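Local coordinates for effector protein MavE (Legionella pneumophila subsp. pneumophila, PDB 6PIR) that acts as a virulence effector indispensable for endoplasmic reticulum-mediated remodelling of the bacterium-containing vacuole and for evasion of lysosomes in host cells, at residues N9-S14 / R95-D100; Y45-R50 / K64-I69; S49-A54 / L105-T110. All blocks are in the same frame, centred on the assembly; numbering follows the deposited sequence.

Contact 1 (N9-S14 / R95-D100); sequences NFLINS and RNILLD
The ring of Phe10 meets Leu98 at its edge, with CD2 of Leu98 near the ring plane, 4.2 Å from CE2, while CA of Arg95 approaches the same CE2 obliquely. This is helix-helix packing in the buried core of an all-helical fold, between helix 5-21 and helix 85-106: the axes of segments 9-14 and 95-100 come within 9.8 Å and cross at -57°. CG of Phe10 is anti to the backbone N (chi1 -170°), which starts the side chain toward helix 85-106; Val76 and Ala94 also touch it. Leu11 and Leu98 slide past one another in opposite directions, and CD2 of Leu11 lies 3.8 Å from both CA and CD1 of Leu98. Branched aliphatic chains suit this place because their methyl groups pack against backbone as well as side chain. Leu11 CD1 meets Ile97 CG2 more loosely, at 4.4 Å.

Ser14, a small residue turned toward the other helix, sets its CB 3.9 Å from Leu98 CD2. Its hydroxyl is satisfied within its own helix: Ser14 OG donates to Phe10 O over 2.7 Å from above the carbonyl plane, and Ser14 N reaches that oxygen from the opposite face.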
ATOM      1  N   ASN A   9       3.844 -10.050   6.567  1.00 39.32           N
ATOM      2  CA  ASN A   9       2.406 -10.053   6.816  1.00 42.13           C
ATOM      3  C   ASN A   9       1.811  -8.665   6.628  1.00 38.25           C
ATOM      4  O   ASN A   9       0.708  -8.527   6.077  1.00 36.70           O
ATOM      5  CB  ASN A   9       2.111 -10.569   8.220  1.00 49.29           C
ATOM      6  CG  ASN A   9       1.255 -11.809   8.204  1.00 53.39           C
ATOM      7  OD1 ASN A   9       0.027 -11.732   8.257  1.00 57.79           O
ATOM      8  ND2 ASN A   9       1.897 -12.960   8.140  1.00 54.19           N
ATOM      9  N   PHE A  10       2.521  -7.634   7.107  1.00 38.79           N
ATOM     10  CA  PHE A  10       2.074  -6.265   6.917  1.00 37.83           C
ATOM     11  C   PHE A  10       1.918  -5.948   5.430  1.00 37.30           C
ATOM     12  O   PHE A  10       0.944  -5.308   5.009  1.00 34.57           O
ATOM     13  CB  PHE A  10       3.076  -5.316   7.547  1.00 37.63           C
ATOM     14  CG  PHE A  10       2.599  -3.902   7.617  1.00 37.95           C
ATOM     15  CD1 PHE A  10       1.959  -3.434   8.760  1.00 36.40           C
ATOM     16  CD2 PHE A  10       2.803  -3.031   6.562  1.00 38.94           C
ATOM     17  CE1 PHE A  10       1.506  -2.109   8.840  1.00 36.56           C
ATOM     18  CE2 PHE A  10       2.357  -1.721   6.631  1.00 38.00           C
ATOM     19  CZ  PHE A  10       1.710  -1.259   7.776  1.00 36.59           C
ATOM     20  N   LEU A  11       2.879  -6.380   4.625  1.00 33.78           N
ATOM     21  CA  LEU A  11       2.803  -6.172   3.189  1.00 31.77           C
ATOM     22  C   LEU A  11       1.600  -6.891   2.610  1.00 31.69           C
ATOM     23  O   LEU A  11       0.889  -6.337   1.776  1.00 33.02           O
ATOM     24  CB  LEU A  11       4.095  -6.683   2.529  1.00 32.07           C
ATOM     25  CG  LEU A  11       5.372  -5.895   2.799  1.00 36.63           C
ATOM     26  CD1 LEU A  11       6.563  -6.728   2.306  1.00 33.93           C
ATOM     27  CD2 LEU A  11       5.354  -4.510   2.148  1.00 37.26           C
ATOM     28  N   ILE A  12       1.397  -8.159   2.979  1.00 32.86           N
ATOM     29  CA  ILE A  12       0.278  -8.914   2.407  1.00 31.88           C
ATOM     30  C   ILE A  12      -1.059  -8.223   2.710  1.00 31.33           C
ATOM     31  O   ILE A  12      -1.937  -8.075   1.839  1.00 29.23           O
ATOM     32  CB  ILE A  12       0.293 -10.349   2.942  1.00 34.68           C
ATOM     33  CG1 ILE A  12       1.451 -11.125   2.305  1.00 33.84           C
ATOM     34  CG2 ILE A  12      -1.033 -11.024   2.694  1.00 36.19           C
ATOM     35  CD1 ILE A  12       1.715 -12.374   3.013  1.00 37.26           C
ATOM     36  N   ASN A  13      -1.242  -7.790   3.955  1.00 35.96           N
ATOM     37  CA  ASN A  13      -2.523  -7.153   4.307  1.00 32.49           C
ATOM     38  C   ASN A  13      -2.671  -5.785   3.669  1.00 30.22           C
ATOM     39  O   ASN A  13      -3.792  -5.362   3.297  1.00 30.75           O
ATOM     40  CB  ASN A  13      -2.627  -7.045   5.815  1.00 33.02           C
ATOM     41  CG  ASN A  13      -2.821  -8.371   6.462  1.00 35.91           C
ATOM     42  OD1 ASN A  13      -3.441  -9.260   5.885  1.00 37.53           O
ATOM     43  ND2 ASN A  13      -2.319  -8.515   7.675  1.00 35.75           N
ATOM     44  N   SER A  14      -1.558  -5.058   3.570  1.00 29.63           N
ATOM     45  CA  SER A  14      -1.568  -3.753   2.925  1.00 27.50           C
ATOM     46  C   SER A  14      -1.906  -3.874   1.444  1.00 28.59           C
ATOM     47  O   SER A  14      -2.696  -3.085   0.911  1.00 27.11           O
ATOM     48  CB  SER A  14      -0.203  -3.108   3.143  1.00 28.33           C
ATOM     49  OG  SER A  14      -0.014  -2.871   4.521  1.00 30.77           O
ATOM     50  N   ARG A  95       6.227  -0.446   7.417  1.00 36.23           N
ATOM     51  CA  ARG A  95       5.680   0.632   6.619  1.00 34.85           C
ATOM     52  C   ARG A  95       6.781   1.270   5.784  1.00 37.80           C
ATOM     53  O   ARG A  95       6.572   1.579   4.606  1.00 35.41           O
ATOM     54  CB  ARG A  95       4.998   1.629   7.558  1.00 35.07           C
ATOM     55  CG  ARG A  95       4.468   2.864   6.932  1.00 40.02           C
ATOM     56  CD  ARG A  95       3.864   3.735   8.054  1.00 43.77           C
ATOM     57  NE  ARG A  95       4.891   4.291   8.923  1.00 51.02           N
ATOM     58  CZ  ARG A  95       4.914   4.181  10.254  1.00 52.79           C
ATOM     59  NH1 ARG A  95       5.909   4.724  10.935  1.00 53.63           N
ATOM     60  NH2 ARG A  95       3.951   3.538  10.911  1.00 50.31           N
ATOM     61  N   ASN A  96       7.983   1.404   6.345  1.00 40.96           N
ATOM     62  CA  ASN A  96       9.098   1.926   5.569  1.00 40.31           C
ATOM     63  C   ASN A  96       9.450   0.961   4.442  1.00 36.15           C
ATOM     64  O   ASN A  96       9.856   1.398   3.373  1.00 38.81           O
ATOM     65  CB  ASN A  96      10.350   2.179   6.422  1.00 45.58           C
ATOM     66  CG  ASN A  96      10.240   3.387   7.382  1.00 50.53           C
ATOM     67  OD1 ASN A  96       9.424   4.285   7.203  1.00 49.42           O
ATOM     68  ND2 ASN A  96      11.159   3.435   8.353  1.00 52.30           N
ATOM     69  N   ILE A  97       9.323  -0.345   4.671  1.00 36.45           N
ATOM     70  CA  ILE A  97       9.594  -1.305   3.594  1.00 35.96           C
ATOM     71  C   ILE A  97       8.532  -1.186   2.517  1.00 40.97           C
ATOM     72  O   ILE A  97       8.846  -1.090   1.329  1.00 39.27           O
ATOM     73  CB  ILE A  97       9.699  -2.747   4.122  1.00 36.87           C
ATOM     74  CG1 ILE A  97      11.008  -2.939   4.918  1.00 38.91           C
ATOM     75  CG2 ILE A  97       9.678  -3.742   2.960  1.00 36.16           C
ATOM     76  CD1 ILE A  97      11.045  -4.222   5.705  1.00 40.08           C
ATOM     77  N   LEU A  98       7.268  -1.100   2.927  1.00 37.62           N
ATOM     78  CA  LEU A  98       6.199  -0.857   1.964  1.00 31.59           C
ATOM     79  C   LEU A  98       6.518   0.369   1.117  1.00 36.39           C
ATOM     80  O   LEU A  98       6.621   0.280  -0.105  1.00 30.56           O
ATOM     81  CB  LEU A  98       4.876  -0.712   2.704  1.00 31.08           C
ATOM     82  CG  LEU A  98       3.651  -0.386   1.821  1.00 29.56           C
ATOM     83  CD1 LEU A  98       3.431  -1.503   0.763  1.00 31.01           C
ATOM     84  CD2 LEU A  98       2.439  -0.220   2.700  1.00 37.97           C
ATOM     85  N   LEU A  99       6.809   1.497   1.764  1.00 37.70           N
ATOM     86  CA  LEU A  99       7.005   2.751   1.043  1.00 33.43           C
ATOM     87  C   LEU A  99       8.285   2.740   0.214  1.00 33.87           C
ATOM     88  O   LEU A  99       8.274   3.096  -0.973  1.00 35.12           O
ATOM     89  CB  LEU A  99       7.007   3.890   2.068  1.00 35.38           C
ATOM     90  CG  LEU A  99       5.650   3.977   2.779  1.00 33.86           C
ATOM     91  CD1 LEU A  99       5.661   4.915   4.004  1.00 43.33           C
ATOM     92  CD2 LEU A  99       4.604   4.451   1.813  1.00 33.95           C
ATOM     93  N   ASP A 100       9.407   2.334   0.814  1.00 32.98           N
ATOM     94  CA  ASP A 100      10.699   2.511   0.187  1.00 36.67           C
ATOM     95  C   ASP A 100      11.000   1.376  -0.783  1.00 33.36           C
ATOM     96  O   ASP A 100      11.628   1.600  -1.825  1.00 33.20           O
ATOM     97  CB  ASP A 100      11.794   2.586   1.262  1.00 37.88           C
ATOM     98  CG  ASP A 100      11.605   3.763   2.226  1.00 41.52           C
ATOM     99  OD1 ASP A 100      10.715   4.602   2.000  1.00 39.45           O
ATOM    100  OD2 ASP A 100      12.348   3.849   3.232  1.00 42.60           O
TER

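Contact 2 (Y45-R50 / K64-I69); sequences YQINSR and KFTSAI
The tetrad Asn42, Pro43, Arg44 and Tyr45 is assigned as the NPxY motif, which binds phosphotyrosine-binding domains of host proteins; just beyond it, the loop sets Ile47 against Phe65, Thr66 and Ile69 on one side of helix 59-77. Ile47 is the centre of the contact, and its two branches divide the work. CG1 stands anti to the carbonyl carbon (chi1 -59°) and continues to CD1, which lies 3.6 Å from Ile69 CG2 and also rests on the backbone oxygen of Thr66. CG2, the other branch, comes within 3.7 Å of Phe65 CE2, obliquely to the ring, and also touches CG2 of Thr66. A beta-branched aliphatic residue suits this place because it fills two directions at once. One face of the Phe65 ring carries Ile69 CG1, offset toward the rim, so ring and aliphatic chain form a joint surface.

In this all-helical fold the contact fastens an irregular loop to a helix whose other flank, at Ala68, packs on Leu18 and Ile21 of helix 5-21. Leu99 of helix 85-106 also touches Ile47, and the side chain of Tyr45 touches Ala70 and Ile73.

The outer margin is polar. A water donates to Asn48 OD1 over 2.9 Å and is also hydrogen-bonded to Thr66 OG1, whose hydroxyl has its main partner in Lys62 O. Thr66 CG2 turns to the loop and sits 3.2 Å from Asn48 OD1, a close approach for a methyl group.

The loop is braced internally at Gln46 O, which accepts Arg50 NH1 over 2.8 Å and Ser49 OG over 3.1 Å from opposite faces of its carbonyl plane, while Arg50 NH2 pairs with Asp100.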
ATOM      1  N   TYR A  45       3.288  10.363   4.436  1.00 56.32           N
ATOM      2  CA  TYR A  45       4.169   9.263   4.062  1.00 52.74           C
ATOM      3  C   TYR A  45       5.111   9.566   2.902  1.00 50.49           C
ATOM      4  O   TYR A  45       5.984   8.732   2.614  1.00 50.29           O
ATOM      5  CB  TYR A  45       3.343   8.019   3.720  1.00 48.06           C
ATOM      6  CG  TYR A  45       2.631   7.458   4.918  1.00 47.00           C
ATOM      7  CD1 TYR A  45       3.323   7.159   6.086  1.00 51.11           C
ATOM      8  CD2 TYR A  45       1.285   7.172   4.863  1.00 48.47           C
ATOM      9  CE1 TYR A  45       2.665   6.655   7.188  1.00 53.13           C
ATOM     10  CE2 TYR A  45       0.623   6.656   5.943  1.00 53.03           C
ATOM     11  CZ  TYR A  45       1.312   6.387   7.109  1.00 54.00           C
ATOM     12  OH  TYR A  45       0.644   5.873   8.206  1.00 54.49           O
ATOM     13  N   GLN A  46       4.956  10.706   2.218  1.00 45.60           N
ATOM     14  CA  GLN A  46       5.769  11.043   1.043  1.00 46.70           C
ATOM     15  C   GLN A  46       5.711   9.936  -0.016  1.00 45.75           C
ATOM     16  O   GLN A  46       6.729   9.500  -0.541  1.00 43.88           O
ATOM     17  CB  GLN A  46       7.230  11.307   1.436  1.00 52.54           C
ATOM     18  CG  GLN A  46       7.493  12.232   2.609  1.00 56.99           C
ATOM     19  CD  GLN A  46       8.971  12.216   2.973  1.00 61.80           C
ATOM     20  OE1 GLN A  46       9.589  11.147   3.063  1.00 66.27           O
ATOM     21  NE2 GLN A  46       9.553  13.394   3.151  1.00 63.80           N
ATOM     22  N   ILE A  47       4.502   9.470  -0.328  1.00 47.37           N
ATOM     23  CA  ILE A  47       4.380   8.364  -1.283  1.00 41.95           C
ATOM     24  C   ILE A  47       4.685   8.837  -2.700  1.00 41.81           C
ATOM     25  O   ILE A  47       5.337   8.122  -3.476  1.00 41.28           O
ATOM     26  CB  ILE A  47       2.978   7.737  -1.176  1.00 40.24           C
ATOM     27  CG1 ILE A  47       2.744   7.226   0.252  1.00 44.16           C
ATOM     28  CG2 ILE A  47       2.802   6.613  -2.173  1.00 37.38           C
ATOM     29  CD1 ILE A  47       1.268   7.089   0.641  1.00 46.63           C
ATOM     30  N   ASN A  48       4.287  10.078  -3.033  1.00 44.15           N
ATOM     31  CA  ASN A  48       4.520  10.646  -4.365  1.00 46.42           C
ATOM     32  C   ASN A  48       5.964  10.482  -4.828  1.00 47.69           C
ATOM     33  O   ASN A  48       6.223  10.107  -5.981  1.00 50.05           O
ATOM     34  CB  ASN A  48       4.153  12.133  -4.363  1.00 50.28           C
ATOM     35  CG  ASN A  48       2.737  12.384  -4.790  1.00 53.42           C
ATOM     36  OD1 ASN A  48       2.084  11.496  -5.325  1.00 54.86           O
ATOM     37  ND2 ASN A  48       2.240  13.599  -4.544  1.00 54.50           N
ATOM     38  N   SER A  49       6.921  10.718  -3.944  1.00 47.79           N
ATOM     39  CA  SER A  49       8.310  10.679  -4.398  1.00 44.10           C
ATOM     40  C   SER A  49       8.798   9.278  -4.771  1.00 42.58           C
ATOM     41  O   SER A  49       9.857   9.157  -5.395  1.00 42.61           O
ATOM     42  CB  SER A  49       9.217  11.240  -3.317  1.00 48.78           C
ATOM     43  OG  SER A  49       9.199  10.394  -2.184  1.00 50.83           O
ATOM     44  N   ARG A  50       8.075   8.229  -4.399  1.00 38.43           N
ATOM     45  CA  ARG A  50       8.517   6.854  -4.622  1.00 37.69           C
ATOM     46  C   ARG A  50       7.901   6.216  -5.870  1.00 34.57           C
ATOM     47  O   ARG A  50       8.183   5.054  -6.178  1.00 31.80           O
ATOM     48  CB  ARG A  50       8.200   6.041  -3.366  1.00 39.37           C
ATOM     49  CG  ARG A  50       8.964   6.539  -2.116  1.00 40.99           C
ATOM     50  CD  ARG A  50       8.282   6.164  -0.788  1.00 39.95           C
ATOM     51  NE  ARG A  50       9.196   6.228   0.358  1.00 42.96           N
ATOM     52  CZ  ARG A  50       9.564   7.349   0.972  1.00 42.54           C
ATOM     53  NH1 ARG A  50       9.084   8.518   0.550  1.00 49.68           N
ATOM     54  NH2 ARG A  50      10.400   7.305   2.009  1.00 39.84           N
ATOM     55  N   LYS A  64      -4.933   9.022  -6.658  1.00 20.65           N
ATOM     56  CA  LYS A  64      -5.625   7.772  -6.381  1.00 28.04           C
ATOM     57  C   LYS A  64      -4.686   6.773  -5.705  1.00 27.54           C
ATOM     58  O   LYS A  64      -5.045   6.138  -4.702  1.00 26.89           O
ATOM     59  CB  LYS A  64      -6.217   7.202  -7.674  1.00 28.80           C
ATOM     60  CG  LYS A  64      -7.500   7.916  -8.158  1.00 33.92           C
ATOM     61  CD  LYS A  64      -8.183   7.086  -9.278  1.00 37.00           C
ATOM     62  CE  LYS A  64      -9.391   7.778  -9.901  1.00 42.79           C
ATOM     63  NZ  LYS A  64      -9.053   8.877 -10.865  1.00 45.47           N
ATOM     64  N   PHE A  65      -3.464   6.649  -6.224  1.00 25.06           N
ATOM     65  CA  PHE A  65      -2.530   5.660  -5.693  1.00 23.96           C
ATOM     66  C   PHE A  65      -2.101   6.005  -4.276  1.00 24.19           C
ATOM     67  O   PHE A  65      -2.133   5.145  -3.385  1.00 25.06           O
ATOM     68  CB  PHE A  65      -1.322   5.538  -6.623  1.00 24.63           C
ATOM     69  CG  PHE A  65      -0.238   4.673  -6.069  1.00 23.25           C
ATOM     70  CD1 PHE A  65      -0.367   3.299  -6.069  1.00 25.24           C
ATOM     71  CD2 PHE A  65       0.886   5.241  -5.484  1.00 27.31           C
ATOM     72  CE1 PHE A  65       0.650   2.488  -5.534  1.00 26.15           C
ATOM     73  CE2 PHE A  65       1.896   4.433  -4.962  1.00 28.38           C
ATOM     74  CZ  PHE A  65       1.766   3.055  -4.986  1.00 28.35           C
ATOM     75  N   THR A  66      -1.687   7.262  -4.047  1.00 23.05           N
ATOM     76  CA  THR A  66      -1.157   7.639  -2.738  1.00 28.25           C
ATOM     77  C   THR A  66      -2.253   7.578  -1.691  1.00 27.17           C
ATOM     78  O   THR A  66      -2.013   7.140  -0.556  1.00 29.04           O
ATOM     79  CB  THR A  66      -0.554   9.041  -2.762  1.00 31.39           C
ATOM     80  OG1 THR A  66      -1.581   9.985  -3.073  1.00 38.24           O
ATOM     81  CG2 THR A  66       0.570   9.157  -3.794  1.00 24.22           C
ATOM     82  N   SER A  67      -3.457   8.031  -2.045  1.00 25.83           N
ATOM     83  CA  SER A  67      -4.577   7.895  -1.126  1.00 28.70           C
ATOM     84  C   SER A  67      -4.787   6.449  -0.758  1.00 25.47           C
ATOM     85  O   SER A  67      -4.955   6.133   0.430  1.00 25.40           O
ATOM     86  CB  SER A  67      -5.852   8.491  -1.735  1.00 29.31           C
ATOM     87  OG  SER A  67      -5.699   9.899  -1.798  1.00 33.97           O
ATOM     88  N   ALA A  68      -4.740   5.553  -1.751  1.00 23.79           N
ATOM     89  CA  ALA A  68      -5.012   4.151  -1.459  1.00 24.21           C
ATOM     90  C   ALA A  68      -3.938   3.553  -0.564  1.00 23.28           C
ATOM     91  O   ALA A  68      -4.247   2.768   0.333  1.00 26.09           O
ATOM     92  CB  ALA A  68      -5.153   3.351  -2.743  1.00 24.44           C
ATOM     93  N   ILE A  69      -2.668   3.867  -0.826  1.00 25.06           N
ATOM     94  CA  ILE A  69      -1.588   3.367   0.023  1.00 25.25           C
ATOM     95  C   ILE A  69      -1.747   3.878   1.455  1.00 27.17           C
ATOM     96  O   ILE A  69      -1.564   3.127   2.419  1.00 27.49           O
ATOM     97  CB  ILE A  69      -0.215   3.756  -0.544  1.00 27.42           C
ATOM     98  CG1 ILE A  69       0.117   2.948  -1.810  1.00 27.76           C
ATOM     99  CG2 ILE A  69       0.868   3.519   0.507  1.00 33.84           C
ATOM    100  CD1 ILE A  69       0.465   1.469  -1.569  1.00 27.23           C
TER
HETATM  101  O   HOH W   1      -0.655  12.184  -4.719  1.00 38.14           O

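Contact 3 (S49-A54 / L105-T110); sequences SRITNA and LLTANT
Thr107 and Thr52 join the turn that follows helix 85-106 to the loop before helix 59-77, a loop-to-loop contact at one end of the helical fold. Thr52 N donates to Thr107 OG1 over 2.8 Å, almost straight at 176°. Thr107 presents this acceptor because its OG1 lies between the backbone N and the carbonyl carbon (chi1 59°). The same hydroxyl donates back to Val103 O in the last turn of the helix, so one oxygen links the incoming loop to the helix end. A threonine suits this position well, offering a hydroxyl that both accepts and donates beside a methyl group that can be buried.

That methyl, Thr107 CG2, faces Ile51, whose side chain crosses that of Thr107 at about a right angle. Ile51 CG2 lies 3.9 Å from Thr107 CB, and both CG1 and CG2 of Ile51 are 4.1 Å from Thr107 CG2. Phe65 and Trp57 touch both residues and complete the apolar surroundings.

Thr52 takes a different rotamer. Its OG1 is anti to the carbonyl carbon (chi1 -63°) and hydrogen-bonds to Pro104 O, giving the loop a second polar link to the helix end. Its methyl is anti to the backbone N and turns to the small Ala108, with Thr52 CG2 4.1 Å from Ala108 CA.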
ATOM      1  N   SER A  49       6.921  10.718  -3.944  1.00 47.79           N
ATOM      2  CA  SER A  49       8.310  10.679  -4.398  1.00 44.10           C
ATOM      3  C   SER A  49       8.798   9.278  -4.771  1.00 42.58           C
ATOM      4  O   SER A  49       9.857   9.157  -5.395  1.00 42.61           O
ATOM      5  CB  SER A  49       9.217  11.240  -3.317  1.00 48.78           C
ATOM      6  OG  SER A  49       9.199  10.394  -2.184  1.00 50.83           O
ATOM      7  N   ARG A  50       8.075   8.229  -4.399  1.00 38.43           N
ATOM      8  CA  ARG A  50       8.517   6.854  -4.622  1.00 37.69           C
ATOM      9  C   ARG A  50       7.901   6.216  -5.870  1.00 34.57           C
ATOM     10  O   ARG A  50       8.183   5.054  -6.178  1.00 31.80           O
ATOM     11  CB  ARG A  50       8.200   6.041  -3.366  1.00 39.37           C
ATOM     12  CG  ARG A  50       8.964   6.539  -2.116  1.00 40.99           C
ATOM     13  CD  ARG A  50       8.282   6.164  -0.788  1.00 39.95           C
ATOM     14  NE  ARG A  50       9.196   6.228   0.358  1.00 42.96           N
ATOM     15  CZ  ARG A  50       9.564   7.349   0.972  1.00 42.54           C
ATOM     16  NH1 ARG A  50       9.084   8.518   0.550  1.00 49.68           N
ATOM     17  NH2 ARG A  50      10.400   7.305   2.009  1.00 39.84           N
ATOM     18  N   ILE A  51       7.052   6.940  -6.590  1.00 33.51           N
ATOM     19  CA  ILE A  51       6.401   6.386  -7.771  1.00 33.84           C
ATOM     20  C   ILE A  51       7.384   6.286  -8.924  1.00 32.12           C
ATOM     21  O   ILE A  51       8.060   7.259  -9.270  1.00 38.05           O
ATOM     22  CB  ILE A  51       5.190   7.257  -8.155  1.00 31.92           C
ATOM     23  CG1 ILE A  51       4.127   7.175  -7.065  1.00 29.45           C
ATOM     24  CG2 ILE A  51       4.602   6.810  -9.488  1.00 29.25           C
ATOM     25  CD1 ILE A  51       2.872   8.062  -7.320  1.00 29.01           C
ATOM     26  N   THR A  52       7.467   5.103  -9.532  1.00 31.32           N
ATOM     27  CA  THR A  52       8.333   4.898 -10.683  1.00 33.29           C
ATOM     28  C   THR A  52       7.829   5.642 -11.909  1.00 33.60           C
ATOM     29  O   THR A  52       6.658   5.529 -12.290  1.00 32.90           O
ATOM     30  CB  THR A  52       8.432   3.414 -10.992  1.00 34.29           C
ATOM     31  OG1 THR A  52       9.044   2.781  -9.868  1.00 31.55           O
ATOM     32  CG2 THR A  52       9.263   3.179 -12.238  1.00 34.17           C
ATOM     33  N   ASN A  53       8.741   6.372 -12.543  1.00 35.46           N
ATOM     34  CA  ASN A  53       8.449   7.179 -13.719  1.00 33.52           C
ATOM     35  C   ASN A  53       7.276   8.103 -13.436  1.00 28.65           C
ATOM     36  O   ASN A  53       6.312   8.171 -14.190  1.00 30.48           O
ATOM     37  CB  ASN A  53       8.204   6.311 -14.944  1.00 35.03           C
ATOM     38  CG  ASN A  53       9.463   5.563 -15.376  1.00 40.89           C
ATOM     39  OD1 ASN A  53      10.592   6.067 -15.220  1.00 42.77           O
ATOM     40  ND2 ASN A  53       9.281   4.361 -15.915  1.00 40.62           N
ATOM     41  N   ALA A  54       7.392   8.816 -12.320  1.00 34.58           N
ATOM     42  CA  ALA A  54       6.299   9.642 -11.825  1.00 34.96           C
ATOM     43  C   ALA A  54       5.916  10.758 -12.799  1.00 34.27           C
ATOM     44  O   ALA A  54       4.770  11.215 -12.787  1.00 33.02           O
ATOM     45  CB  ALA A  54       6.701  10.221 -10.472  1.00 37.19           C
ATOM     46  N   LEU A 105       8.150  -0.853  -6.847  1.00 33.37           N
ATOM     47  CA  LEU A 105       7.767  -2.078  -7.540  1.00 34.58           C
ATOM     48  C   LEU A 105       6.334  -1.997  -8.029  1.00 26.27           C
ATOM     49  O   LEU A 105       6.038  -2.310  -9.185  1.00 27.10           O
ATOM     50  CB  LEU A 105       7.916  -3.278  -6.613  1.00 37.10           C
ATOM     51  CG  LEU A 105       9.325  -3.736  -6.367  1.00 41.84           C
ATOM     52  CD1 LEU A 105       9.282  -4.843  -5.344  1.00 44.05           C
ATOM     53  CD2 LEU A 105       9.920  -4.217  -7.696  1.00 44.89           C
ATOM     54  N   LEU A 106       5.431  -1.608  -7.142  1.00 25.88           N
ATOM     55  CA  LEU A 106       4.013  -1.561  -7.473  1.00 26.97           C
ATOM     56  C   LEU A 106       3.719  -0.581  -8.599  1.00 28.21           C
ATOM     57  O   LEU A 106       2.789  -0.808  -9.385  1.00 28.89           O
ATOM     58  CB  LEU A 106       3.205  -1.181  -6.225  1.00 27.80           C
ATOM     59  CG  LEU A 106       3.155  -2.170  -5.059  1.00 31.71           C
ATOM     60  CD1 LEU A 106       2.667  -1.441  -3.839  1.00 29.86           C
ATOM     61  CD2 LEU A 106       2.270  -3.376  -5.352  1.00 30.42           C
ATOM     62  N   THR A 107       4.491   0.508  -8.706  1.00 24.38           N
ATOM     63  CA  THR A 107       4.230   1.556  -9.693  1.00 26.80           C
ATOM     64  C   THR A 107       5.047   1.386 -10.971  1.00 30.07           C
ATOM     65  O   THR A 107       4.967   2.229 -11.873  1.00 26.23           O
ATOM     66  CB  THR A 107       4.504   2.936  -9.089  1.00 27.12           C
ATOM     67  OG1 THR A 107       5.865   3.015  -8.658  1.00 28.00           O
ATOM     68  CG2 THR A 107       3.570   3.200  -7.890  1.00 28.93           C
ATOM     69  N   ALA A 108       5.787   0.291 -11.095  1.00 28.82           N
ATOM     70  CA  ALA A 108       6.604   0.027 -12.268  1.00 27.08           C
ATOM     71  C   ALA A 108       5.782  -0.696 -13.328  1.00 25.43           C
ATOM     72  O   ALA A 108       4.859  -1.442 -13.001  1.00 30.26           O
ATOM     73  CB  ALA A 108       7.813  -0.835 -11.880  1.00 28.52           C
ATOM     74  N   ASN A 109       6.147  -0.482 -14.608  1.00 28.73           N
ATOM     75  CA  ASN A 109       5.593  -1.214 -15.760  1.00 29.31           C
ATOM     76  C   ASN A 109       4.079  -1.102 -15.849  1.00 26.90           C
ATOM     77  O   ASN A 109       3.399  -2.070 -16.199  1.00 27.61           O
ATOM     78  CB  ASN A 109       5.988  -2.689 -15.774  1.00 33.85           C
ATOM     79  CG  ASN A 109       7.472  -2.891 -15.863  1.00 44.61           C
ATOM     80  OD1 ASN A 109       8.127  -2.288 -16.710  1.00 50.40           O
ATOM     81  ND2 ASN A 109       8.014  -3.755 -15.013  1.00 46.76           N
ATOM     82  N   THR A 110       3.532   0.051 -15.487  1.00 26.67           N
ATOM     83  CA  THR A 110       2.086   0.192 -15.563  1.00 26.27           C
ATOM     84  C   THR A 110       1.653   0.602 -16.961  1.00 25.19           C
ATOM     85  O   THR A 110       2.378   1.269 -17.715  1.00 25.45           O
ATOM     86  CB  THR A 110       1.547   1.198 -14.540  1.00 24.45           C
ATOM     87  OG1 THR A 110       2.082   2.514 -14.794  1.00 23.17           O
ATOM     88  CG2 THR A 110       1.862   0.710 -13.111  1.00 24.98           C
TER

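From the N terminus, helix 5-21 supplies the first half of contact 1, whose partner on helix 85-106 comes 81 residues later and closes a long loop. Contact 2 lies wholly within that loop: helix 59-77 comes back against segment 45-50, the closest ends 14 positions apart. Contact 3 starts from the same loop, sharing Ser49 and Arg50, but ends at the C-terminal end of helix 85-106 and the turn after it, so it crosses contact 1. Together they tie helix 5-21, the loop that begins at the end of the NPxY motif, helices 59-77 and 85-106 and the turn at 107-110 into one body. The Arg50-Asp100 salt bridge links contact 1 to contacts 2 and 3.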